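PDB 1WY6: hypothetical protein ST1625 from Sulfolobus tokodaii, which is of unknown function but folds as an all-helical repeat protein from a hyperthermophilic archaeon. Local coordinates for residues R9-A14 / N43-N48; S37-Y42 / Y68-K73; L49-D54 / L77-E82. All coordinates share one frame; numbering follows the deposited sequence.

Interaction 1 (R9-A14 / N43-N48); sequences RKLMDA and NWFICN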
loop_
_atom_site.group_PDB
_atom_site.type_symbol
_atom_site.label_atom_id
_atom_site.label_comp_id
_atom_site.label_asym_id
_atom_site.label_seq_id
_atom_site.Cartn_x
_atom_site.Cartn_y
_atom_site.Cartn_z
ATOM N N ARG A 9 -15.794 -10.866 17.062
ATOM C CA ARG A 9 -16.837 -11.447 16.230
ATOM C C ARG A 9 -17.413 -10.335 15.361
ATOM O O ARG A 9 -17.562 -10.489 14.150
ATOM C CB ARG A 9 -17.940 -12.057 17.090
ATOM C CG ARG A 9 -17.523 -13.304 17.856
ATOM C CD ARG A 9 -18.674 -13.810 18.720
ATOM N NE ARG A 9 -19.854 -14.143 17.922
ATOM C CZ ARG A 9 -21.031 -14.497 18.433
ATOM N NH1 ARG A 9 -21.195 -14.567 19.748
ATOM N NH2 ARG A 9 -22.044 -14.787 17.627
ATOM N N LYS A 10 -17.729 -9.209 15.991
ATOM C CA LYS A 10 -18.262 -8.064 15.269
ATOM C C LYS A 10 -17.288 -7.609 14.186
ATOM O O LYS A 10 -17.707 -7.212 13.101
ATOM C CB LYS A 10 -18.555 -6.923 16.241
ATOM C CG LYS A 10 -19.926 -7.034 16.891
ATOM C CD LYS A 10 -21.023 -6.767 15.854
ATOM C CE LYS A 10 -22.404 -7.205 16.333
ATOM N NZ LYS A 10 -22.532 -8.690 16.432
ATOM N N LEU A 11 -15.990 -7.680 14.480
ATOM C CA LEU A 11 -14.965 -7.281 13.519
ATOM C C LEU A 11 -14.921 -8.258 12.346
ATOM O O LEU A 11 -14.763 -7.845 11.202
ATOM C CB LEU A 11 -13.585 -7.195 14.189
ATOM C CG LEU A 11 -13.320 -6.004 15.126
ATOM C CD1 LEU A 11 -11.912 -6.107 15.688
ATOM C CD2 LEU A 11 -13.487 -4.685 14.387
ATOM N N MET A 12 -15.063 -9.549 12.630
ATOM C CA MET A 12 -15.060 -10.551 11.572
ATOM C C MET A 12 -16.300 -10.338 10.715
ATOM O O MET A 12 -16.300 -10.614 9.515
ATOM C CB MET A 12 -15.075 -11.971 12.155
ATOM C CG MET A 12 -13.757 -12.407 12.776
ATOM S SD MET A 12 -12.349 -12.193 11.649
ATOM C CE MET A 12 -11.632 -10.696 12.278
ATOM N N ASP A 13 -17.363 -9.844 11.343
ATOM C CA ASP A 13 -18.603 -9.585 10.629
ATOM C C ASP A 13 -18.375 -8.414 9.683
ATOM O O ASP A 13 -18.821 -8.432 8.534
ATOM C CB ASP A 13 -19.717 -9.246 11.614
ATOM C CG ASP A 13 -21.040 -9.022 10.929
ATOM O OD1 ASP A 13 -21.468 -9.910 10.159
ATOM O OD2 ASP A 13 -21.655 -7.960 11.163
ATOM N N ALA A 14 -17.678 -7.396 10.182
ATOM C CA ALA A 14 -17.366 -6.218 9.386
ATOM C C ALA A 14 -16.436 -6.633 8.250
ATOM O O ALA A 14 -16.622 -6.224 7.111
ATOM C CB ALA A 14 -16.700 -5.146 10.263
ATOM N N ASN A 43 -6.718 -2.183 16.518
ATOM C CA ASN A 43 -5.789 -1.740 15.490
ATOM C C ASN A 43 -5.339 -2.841 14.530
ATOM O O ASN A 43 -5.178 -2.603 13.327
ATOM C CB ASN A 43 -4.556 -1.112 16.129
ATOM C CG ASN A 43 -3.756 -0.306 15.143
ATOM O OD1 ASN A 43 -4.140 0.810 14.798
ATOM N ND2 ASN A 43 -2.651 -0.874 14.656
ATOM N N TRP A 44 -5.128 -4.035 15.076
ATOM C CA TRP A 44 -4.689 -5.202 14.309
ATOM C C TRP A 44 -5.638 -5.523 13.155
ATOM O O TRP A 44 -5.230 -6.126 12.160
ATOM C CB TRP A 44 -4.639 -6.435 15.219
ATOM C CG TRP A 44 -6.014 -6.799 15.712
ATOM C CD1 TRP A 44 -6.678 -6.241 16.764
ATOM C CD2 TRP A 44 -6.932 -7.719 15.102
ATOM N NE1 TRP A 44 -7.952 -6.751 16.848
ATOM C CE2 TRP A 44 -8.133 -7.661 15.839
ATOM C CE3 TRP A 44 -6.855 -8.585 14.004
ATOM C CZ2 TRP A 44 -9.256 -8.439 15.512
ATOM C CZ3 TRP A 44 -7.973 -9.359 13.678
ATOM C CH2 TRP A 44 -9.154 -9.278 14.431
ATOM N N PHE A 45 -6.907 -5.147 13.308
ATOM C CA PHE A 45 -7.917 -5.441 12.294
ATOM C C PHE A 45 -7.587 -4.959 10.890
ATOM O O PHE A 45 -7.768 -5.694 9.928
ATOM C CB PHE A 45 -9.269 -4.852 12.689
ATOM C CG PHE A 45 -10.360 -5.119 11.687
ATOM C CD1 PHE A 45 -10.948 -6.377 11.596
ATOM C CD2 PHE A 45 -10.804 -4.112 10.838
ATOM C CE1 PHE A 45 -11.966 -6.624 10.677
ATOM C CE2 PHE A 45 -11.817 -4.353 9.921
ATOM C CZ PHE A 45 -12.400 -5.616 9.843
ATOM N N ILE A 46 -7.118 -3.723 10.770
ATOM C CA ILE A 46 -6.806 -3.165 9.460
ATOM C C ILE A 46 -5.708 -3.947 8.735
ATOM O O ILE A 46 -5.781 -4.144 7.520
ATOM C CB ILE A 46 -6.414 -1.665 9.576
ATOM C CG1 ILE A 46 -6.561 -0.996 8.206
ATOM C CG2 ILE A 46 -4.988 -1.519 10.125
ATOM C CD1 ILE A 46 -8.009 -1.055 7.659
ATOM N N CYS A 47 -4.700 -4.395 9.480
ATOM C CA CYS A 47 -3.600 -5.170 8.905
ATOM C C CYS A 47 -4.163 -6.480 8.374
ATOM O O CYS A 47 -3.806 -6.939 7.290
ATOM C CB CYS A 47 -2.546 -5.510 9.969
ATOM S SG CYS A 47 -1.875 -4.121 10.939
ATOM N N ASN A 48 -5.038 -7.078 9.173
ATOM C CA ASN A 48 -5.672 -8.342 8.843
ATOM C C ASN A 48 -6.505 -8.191 7.566
ATOM O O ASN A 48 -6.394 -9.009 6.647
ATOM C CB ASN A 48 -6.528 -8.793 10.042
ATOM C CG ASN A 48 -7.093 -10.190 9.879
ATOM O OD1 ASN A 48 -8.097 -10.389 9.203
ATOM N ND2 ASN A 48 -6.447 -11.168 10.509
#

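Interaction 2 (S37-Y42 / Y68-K73); sequences STKSEY and YFDLDK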
loop_
_atom_site.group_PDB
_atom_site.type_symbol
_atom_site.label_atom_id
_atom_site.label_comp_id
_atom_site.label_asym_id
_atom_site.label_seq_id
_atom_site.Cartn_x
_atom_site.Cartn_y
_atom_site.Cartn_z
ATOM N N SER A 37 -14.249 0.614 22.148
ATOM C CA SER A 37 -12.948 0.136 22.607
ATOM C C SER A 37 -11.821 1.115 22.287
ATOM O O SER A 37 -12.065 2.205 21.770
ATOM C CB SER A 37 -12.643 -1.228 21.984
ATOM O OG SER A 37 -12.588 -1.142 20.572
ATOM N N THR A 38 -10.586 0.720 22.593
ATOM C CA THR A 38 -9.427 1.574 22.343
ATOM C C THR A 38 -8.539 1.069 21.208
ATOM O O THR A 38 -8.539 -0.117 20.883
ATOM C CB THR A 38 -8.556 1.709 23.603
ATOM O OG1 THR A 38 -7.906 0.461 23.873
ATOM C CG2 THR A 38 -9.414 2.094 24.799
ATOM N N LYS A 39 -7.784 1.992 20.616
ATOM C CA LYS A 39 -6.870 1.697 19.517
ATOM C C LYS A 39 -6.082 0.409 19.732
ATOM O O LYS A 39 -6.170 -0.525 18.933
ATOM C CB LYS A 39 -5.887 2.853 19.343
ATOM C CG LYS A 39 -4.799 2.591 18.323
ATOM C CD LYS A 39 -5.217 3.030 16.936
ATOM C CE LYS A 39 -5.231 4.541 16.842
ATOM N NZ LYS A 39 -5.444 4.995 15.449
ATOM N N SER A 40 -5.302 0.384 20.808
ATOM C CA SER A 40 -4.470 -0.764 21.168
ATOM C C SER A 40 -5.301 -2.001 21.487
ATOM O O SER A 40 -5.002 -2.733 22.435
ATOM C CB SER A 40 -3.608 -0.410 22.384
ATOM O OG SER A 40 -4.417 -0.003 23.477
ATOM N N GLU A 41 -6.338 -2.231 20.691
ATOM C CA GLU A 41 -7.239 -3.363 20.886
ATOM C C GLU A 41 -7.881 -3.800 19.567
ATOM O O GLU A 41 -8.145 -4.983 19.365
ATOM C CB GLU A 41 -8.326 -2.978 21.900
ATOM C CG GLU A 41 -9.624 -3.782 21.828
ATOM C CD GLU A 41 -9.477 -5.218 22.299
ATOM O OE1 GLU A 41 -8.774 -6.005 21.629
ATOM O OE2 GLU A 41 -10.069 -5.559 23.346
ATOM N N TYR A 42 -8.135 -2.847 18.674
ATOM C CA TYR A 42 -8.750 -3.169 17.393
ATOM C C TYR A 42 -7.857 -2.790 16.217
ATOM O O TYR A 42 -8.194 -3.047 15.065
ATOM C CB TYR A 42 -10.099 -2.450 17.251
ATOM C CG TYR A 42 -10.010 -0.937 17.222
ATOM C CD1 TYR A 42 -10.344 -0.177 18.343
ATOM C CD2 TYR A 42 -9.614 -0.263 16.065
ATOM C CE1 TYR A 42 -10.293 1.214 18.312
ATOM C CE2 TYR A 42 -9.554 1.127 16.023
ATOM C CZ TYR A 42 -9.898 1.861 17.151
ATOM O OH TYR A 42 -9.859 3.237 17.114
ATOM N N TYR A 68 -8.389 5.686 11.499
ATOM C CA TYR A 68 -8.618 5.145 12.843
ATOM C C TYR A 68 -7.559 4.147 13.292
ATOM O O TYR A 68 -7.570 3.703 14.445
ATOM C CB TYR A 68 -9.981 4.456 12.935
ATOM C CG TYR A 68 -11.155 5.398 12.866
ATOM C CD1 TYR A 68 -11.687 5.787 11.645
ATOM C CD2 TYR A 68 -11.720 5.918 14.030
ATOM C CE1 TYR A 68 -12.760 6.675 11.577
ATOM C CE2 TYR A 68 -12.791 6.802 13.979
ATOM C CZ TYR A 68 -13.308 7.177 12.750
ATOM O OH TYR A 68 -14.381 8.038 12.693
ATOM N N PHE A 69 -6.647 3.796 12.389
ATOM C CA PHE A 69 -5.613 2.815 12.710
ATOM C C PHE A 69 -4.203 3.355 12.552
ATOM O O PHE A 69 -3.984 4.395 11.933
ATOM C CB PHE A 69 -5.757 1.592 11.792
ATOM C CG PHE A 69 -7.126 0.963 11.811
ATOM C CD1 PHE A 69 -7.395 -0.129 12.632
ATOM C CD2 PHE A 69 -8.147 1.457 10.992
ATOM C CE1 PHE A 69 -8.658 -0.723 12.640
ATOM C CE2 PHE A 69 -9.412 0.869 10.991
ATOM C CZ PHE A 69 -9.668 -0.221 11.816
ATOM N N ASP A 70 -3.246 2.635 13.128
ATOM C CA ASP A 70 -1.832 2.977 13.000
ATOM C C ASP A 70 -1.308 1.973 11.981
ATOM O O ASP A 70 -0.960 0.854 12.344
ATOM C CB ASP A 70 -1.086 2.786 14.319
ATOM C CG ASP A 70 -1.474 3.806 15.357
ATOM O OD1 ASP A 70 -1.511 5.009 15.011
ATOM O OD2 ASP A 70 -1.733 3.405 16.514
ATOM N N LEU A 71 -1.284 2.366 10.710
ATOM C CA LEU A 71 -0.819 1.486 9.645
ATOM C C LEU A 71 0.638 1.075 9.814
ATOM O O LEU A 71 1.035 -0.007 9.376
ATOM C CB LEU A 71 -1.005 2.157 8.285
ATOM C CG LEU A 71 -2.401 2.125 7.655
ATOM C CD1 LEU A 71 -2.416 2.986 6.414
ATOM C CD2 LEU A 71 -2.781 0.706 7.297
ATOM N N ASP A 72 1.425 1.929 10.459
ATOM C CA ASP A 72 2.839 1.649 10.674
ATOM C C ASP A 72 3.040 0.402 11.528
ATOM O O ASP A 72 4.136 -0.151 11.584
ATOM C CB ASP A 72 3.536 2.854 11.323
ATOM C CG ASP A 72 3.052 3.128 12.738
ATOM O OD1 ASP A 72 1.846 3.394 12.931
ATOM O OD2 ASP A 72 3.886 3.078 13.666
ATOM N N LYS A 73 1.985 -0.043 12.201
ATOM C CA LYS A 73 2.086 -1.237 13.022
ATOM C C LYS A 73 1.890 -2.499 12.183
ATOM O O LYS A 73 2.196 -3.607 12.627
ATOM C CB LYS A 73 1.075 -1.177 14.168
ATOM C CG LYS A 73 1.501 -0.197 15.247
ATOM C CD LYS A 73 0.605 -0.232 16.461
ATOM C CE LYS A 73 1.094 0.788 17.473
ATOM N NZ LYS A 73 1.280 2.112 16.811
#

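Interaction 3 (L49-D54 / L77-E82); sequences LLESID and LKSVVE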
loop_
_atom_site.group_PDB
_atom_site.type_symbol
_atom_site.label_atom_id
_atom_site.label_comp_id
_atom_site.label_asym_id
_atom_site.label_seq_id
_atom_site.Cartn_x
_atom_site.Cartn_y
_atom_site.Cartn_z
ATOM N N LEU A 49 -7.326 -7.144 7.493
ATOM C CA LEU A 49 -8.146 -6.927 6.301
ATOM C C LEU A 49 -7.288 -6.771 5.047
ATOM O O LEU A 49 -7.517 -7.446 4.046
ATOM C CB LEU A 49 -9.020 -5.674 6.448
ATOM C CG LEU A 49 -9.890 -5.343 5.225
ATOM C CD1 LEU A 49 -10.998 -6.378 5.074
ATOM C CD2 LEU A 49 -10.490 -3.952 5.371
ATOM N N LEU A 50 -6.300 -5.881 5.112
ATOM C CA LEU A 50 -5.420 -5.593 3.983
ATOM C C LEU A 50 -4.714 -6.816 3.397
ATOM O O LEU A 50 -4.343 -6.825 2.222
ATOM C CB LEU A 50 -4.385 -4.529 4.388
ATOM C CG LEU A 50 -4.942 -3.172 4.850
ATOM C CD1 LEU A 50 -3.821 -2.293 5.402
ATOM C CD2 LEU A 50 -5.638 -2.485 3.691
ATOM N N GLU A 51 -4.538 -7.852 4.209
ATOM C CA GLU A 51 -3.880 -9.070 3.759
ATOM C C GLU A 51 -4.660 -9.789 2.651
ATOM O O GLU A 51 -4.072 -10.425 1.771
ATOM C CB GLU A 51 -3.689 -10.020 4.950
ATOM C CG GLU A 51 -2.976 -11.322 4.608
ATOM C CD GLU A 51 -1.506 -11.116 4.320
ATOM O OE1 GLU A 51 -0.917 -11.948 3.591
ATOM O OE2 GLU A 51 -0.937 -10.129 4.833
ATOM N N SER A 52 -5.983 -9.681 2.678
ATOM C CA SER A 52 -6.786 -10.377 1.686
ATOM C C SER A 52 -7.857 -9.574 0.955
ATOM O O SER A 52 -8.445 -10.076 -0.001
ATOM C CB SER A 52 -7.439 -11.606 2.331
ATOM O OG SER A 52 -8.242 -11.237 3.443
ATOM N N ILE A 53 -8.119 -8.340 1.373
ATOM C CA ILE A 53 -9.155 -7.577 0.689
ATOM C C ILE A 53 -8.840 -7.341 -0.788
ATOM O O ILE A 53 -7.720 -6.983 -1.162
ATOM C CB ILE A 53 -9.440 -6.211 1.373
ATOM C CG1 ILE A 53 -10.708 -5.599 0.759
ATOM C CG2 ILE A 53 -8.252 -5.249 1.193
ATOM C CD1 ILE A 53 -11.213 -4.363 1.490
ATOM N N ASP A 54 -9.850 -7.566 -1.621
ATOM C CA ASP A 54 -9.736 -7.375 -3.061
ATOM C C ASP A 54 -9.271 -5.948 -3.357
ATOM O O ASP A 54 -9.753 -4.982 -2.758
ATOM C CB ASP A 54 -11.101 -7.627 -3.720
ATOM C CG ASP A 54 -11.025 -7.685 -5.249
ATOM O OD1 ASP A 54 -10.567 -6.706 -5.884
ATOM O OD2 ASP A 54 -11.435 -8.716 -5.813
ATOM N N LEU A 77 2.278 -4.277 4.742
ATOM C CA LEU A 77 1.953 -3.137 3.900
ATOM C C LEU A 77 2.343 -3.305 2.436
ATOM O O LEU A 77 2.029 -2.459 1.603
ATOM C CB LEU A 77 2.532 -1.841 4.479
ATOM C CG LEU A 77 1.888 -1.424 5.807
ATOM C CD1 LEU A 77 2.205 0.038 6.075
ATOM C CD2 LEU A 77 0.368 -1.623 5.755
ATOM N N LYS A 78 3.001 -4.412 2.112
ATOM C CA LYS A 78 3.335 -4.667 0.722
ATOM C C LYS A 78 2.002 -4.900 0.001
ATOM O O LYS A 78 1.892 -4.704 -1.209
ATOM C CB LYS A 78 4.218 -5.905 0.579
ATOM C CG LYS A 78 4.615 -6.180 -0.869
ATOM C CD LYS A 78 5.216 -7.575 -1.054
ATOM C CE LYS A 78 5.427 -7.874 -2.528
ATOM N NZ LYS A 78 5.972 -9.240 -2.761
ATOM N N SER A 79 0.989 -5.318 0.761
ATOM C CA SER A 79 -0.349 -5.572 0.217
ATOM C C SER A 79 -0.959 -4.289 -0.357
ATOM O O SER A 79 -1.708 -4.319 -1.339
ATOM C CB SER A 79 -1.280 -6.106 1.318
ATOM O OG SER A 79 -0.743 -7.253 1.960
ATOM N N VAL A 80 -0.656 -3.162 0.272
ATOM C CA VAL A 80 -1.193 -1.886 -0.187
ATOM C C VAL A 80 -0.514 -1.447 -1.480
ATOM O O VAL A 80 -1.168 -0.966 -2.397
ATOM C CB VAL A 80 -1.037 -0.791 0.901
ATOM C CG1 VAL A 80 -1.450 0.571 0.343
ATOM C CG2 VAL A 80 -1.897 -1.148 2.097
ATOM N N VAL A 81 0.799 -1.625 -1.552
ATOM C CA VAL A 81 1.549 -1.266 -2.748
ATOM C C VAL A 81 1.098 -2.162 -3.910
ATOM O O VAL A 81 0.968 -1.701 -5.048
ATOM C CB VAL A 81 3.057 -1.465 -2.538
ATOM C CG1 VAL A 81 3.813 -0.968 -3.762
ATOM C CG2 VAL A 81 3.508 -0.741 -1.276
ATOM N N GLU A 82 0.871 -3.439 -3.607
ATOM C CA GLU A 82 0.419 -4.413 -4.601
ATOM C C GLU A 82 -0.875 -3.958 -5.260
ATOM O O GLU A 82 -1.050 -4.120 -6.466
ATOM C CB GLU A 82 0.180 -5.781 -3.956
ATOM C CG GLU A 82 1.426 -6.598 -3.682
ATOM C CD GLU A 82 2.170 -7.000 -4.952
ATOM O OE1 GLU A 82 1.535 -7.059 -6.033
ATOM O OE2 GLU A 82 3.391 -7.273 -4.866
#

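Interaction 1 (R9-A14 / N43-N48)
Leu11 and Phe45 face each other across two helical segments that run in broadly the same direction, their CA atoms 7.4 Å apart. The short axes of 9-14 and 44-48 pass 11.3 Å from each other at a crossing angle of -34°, a separation that large side chains have to bridge. Phe45 does most of this. Its CG is anti to the backbone N (chi1 -180°), and the ring reaches the neighbouring helix, where Leu11 CD2 lies over one face, offset toward the rim. This is a CH-pi contact, CD2 standing 4.2 Å from the centroid of the Phe45 ring. Leu11 CB touches Phe45 CD1 at 3.8 Å, while the backbone carbonyl of Leu11 comes close to the ring, O to Phe45 CE1 being 3.1 Å. Ala14 CB packs more loosely against Phe45 CZ. The second branch of Leu11 turns to Trp44: the two side chains meet tip to tip, with CD1 of Leu11 3.5 Å from CZ2 of Trp44. Met12 starts out pointing away from 43-48, but bends at chi2 and chi3, which brings its CE to the edge of the indole, 3.6 Å from Trp44 CH2. The same methyl lies more distantly at the edge of the Phe45 ring. An alanine in place of Phe45 would probably open a gap between the helices, leaving Leu11 CD2 without the ring face it packs on. Apolar packing thus sets the N-terminal halves of helices 7-19 and 44-52 side by side, roughly parallel, as in helical repeat proteins. Helix 23-36, between them in the chain, closes in on Leu11 and Ala14 through Ile33, Ile29 and Val30, while Ile8 and Lys15 of helix 7-19 extend the packing to Trp44 and Phe45.

Interaction 2 (S37-Y42 / Y68-K73)
The carbonyl oxygen of Tyr68 receives the ammonium group of Lys39, NZ to O 2.7 Å, in the one hydrogen bond that joins the two segments. The approach is steep: NZ stands above the carbonyl plane, with a C=O...N angle of 100°. Bends at chi2 and chi3 carry CD and CE of Lys39 past the carboxylate of Asp70, CD lying 3.5 Å from Asp70 OD2. The two side chains cross obliquely, and the charged ends make only a long salt bridge, Lys39 NZ to Asp70 OD1 4.0 Å. The other carboxylate oxygen, OD2, takes a weak, salt-bridged hydrogen bond from Lys73 NZ at 3.3 Å, and Asp70 thus lies between two lysines. Next to this charged group is an aromatic pair. Tyr42 turns the edge of its ring toward the face of Phe69 in an offset edge-to-face stack, the planes at 86° and the centroids 5.6 Å apart. Ring carbon CD2 of Tyr42 comes within 3.6 Å of Phe69 CE1. The rim atom CE1 of Phe69 also lies close to the backbone O of Tyr42, which is near the plane of the Phe69 ring. The Tyr42 hydroxyl lies 3.5 Å from the carbonyl O of Tyr68. Ile33 and Thr34 of helix 23-36 touch Tyr42, and Ile46 of helix 44-52 touches Phe69. The contact therefore joins the link between helices 23-36 and 44-52, which includes the short helix 39-42, to the loop between helices 55-65 and 78-86 by layered chemistry: buried rings inside and a lysine-aspartate-lysine network toward the surface. The negative charge of Asp70 would probably be shared between both lysines, and it is likely to help keep the Lys39 ammonium group near the Tyr68 carbonyl.

Interaction 3 (L49-D54 / L77-E82)
Leu50 is the first residue of 49-54 to meet the segment 77-82, and it does so with both side chain and backbone. Its CG is anti to the carbonyl carbon (chi1 -60°), and from there the CD1 methyl reaches Val80 CG2 at 4.0 Å, the two side chains crossing at a slant. The same methyl makes a looser apolar contact with Leu77 CD2, 4.3 Å away. The carbonyl oxygen of Leu50 rests against the side chain of Ser79, 3.3 Å from its CB. The Ser79 hydroxyl is hydrogen-bonded to the carbonyl of Asn76. Glu51 follows at the nearest backbone approach, its CA 6.1 Å from that of Ser79. Its chain is bent at chi2, and its carboxylate stays near the serine without bonding to it, OE2 to OG being 4.1 Å. The small serine thus occupies the place where the backbones come close, with leucine and valine packing to one side. This close helix packing, as expected of a helical repeat fold, joins the C-terminal part of helix 44-52 to the start of helix 78-86. Met58 of helix 55-65 also packs on Leu50, while helix 92-103 covers Leu77 through Ile100 and Leu101 and Val80 through Ala97.

Interactions 1 and 3 share helix 44-52, the first using its beginning and the second its end, their centres 14 Å apart, while interaction 2 starts on helix 39-42, just before it in the chain. Interaction 1 closes before interaction 3 opens, whereas interaction 2 alternates with both. Interactions 1 and 2 lie 11 Å apart and touch where Asn43 OD1 meets Asp70 N in a probable hydrogen bond and Ile46 packs on Phe69. Interactions 2 and 3, 17 Å apart, meet through Leu71, which packs on Leu50 and Leu77. Helix 44-52 thus links helix 7-19 to helix 78-86, and the Cys47-Cys74 disulfide ties it covalently to the loop before helix 78-86.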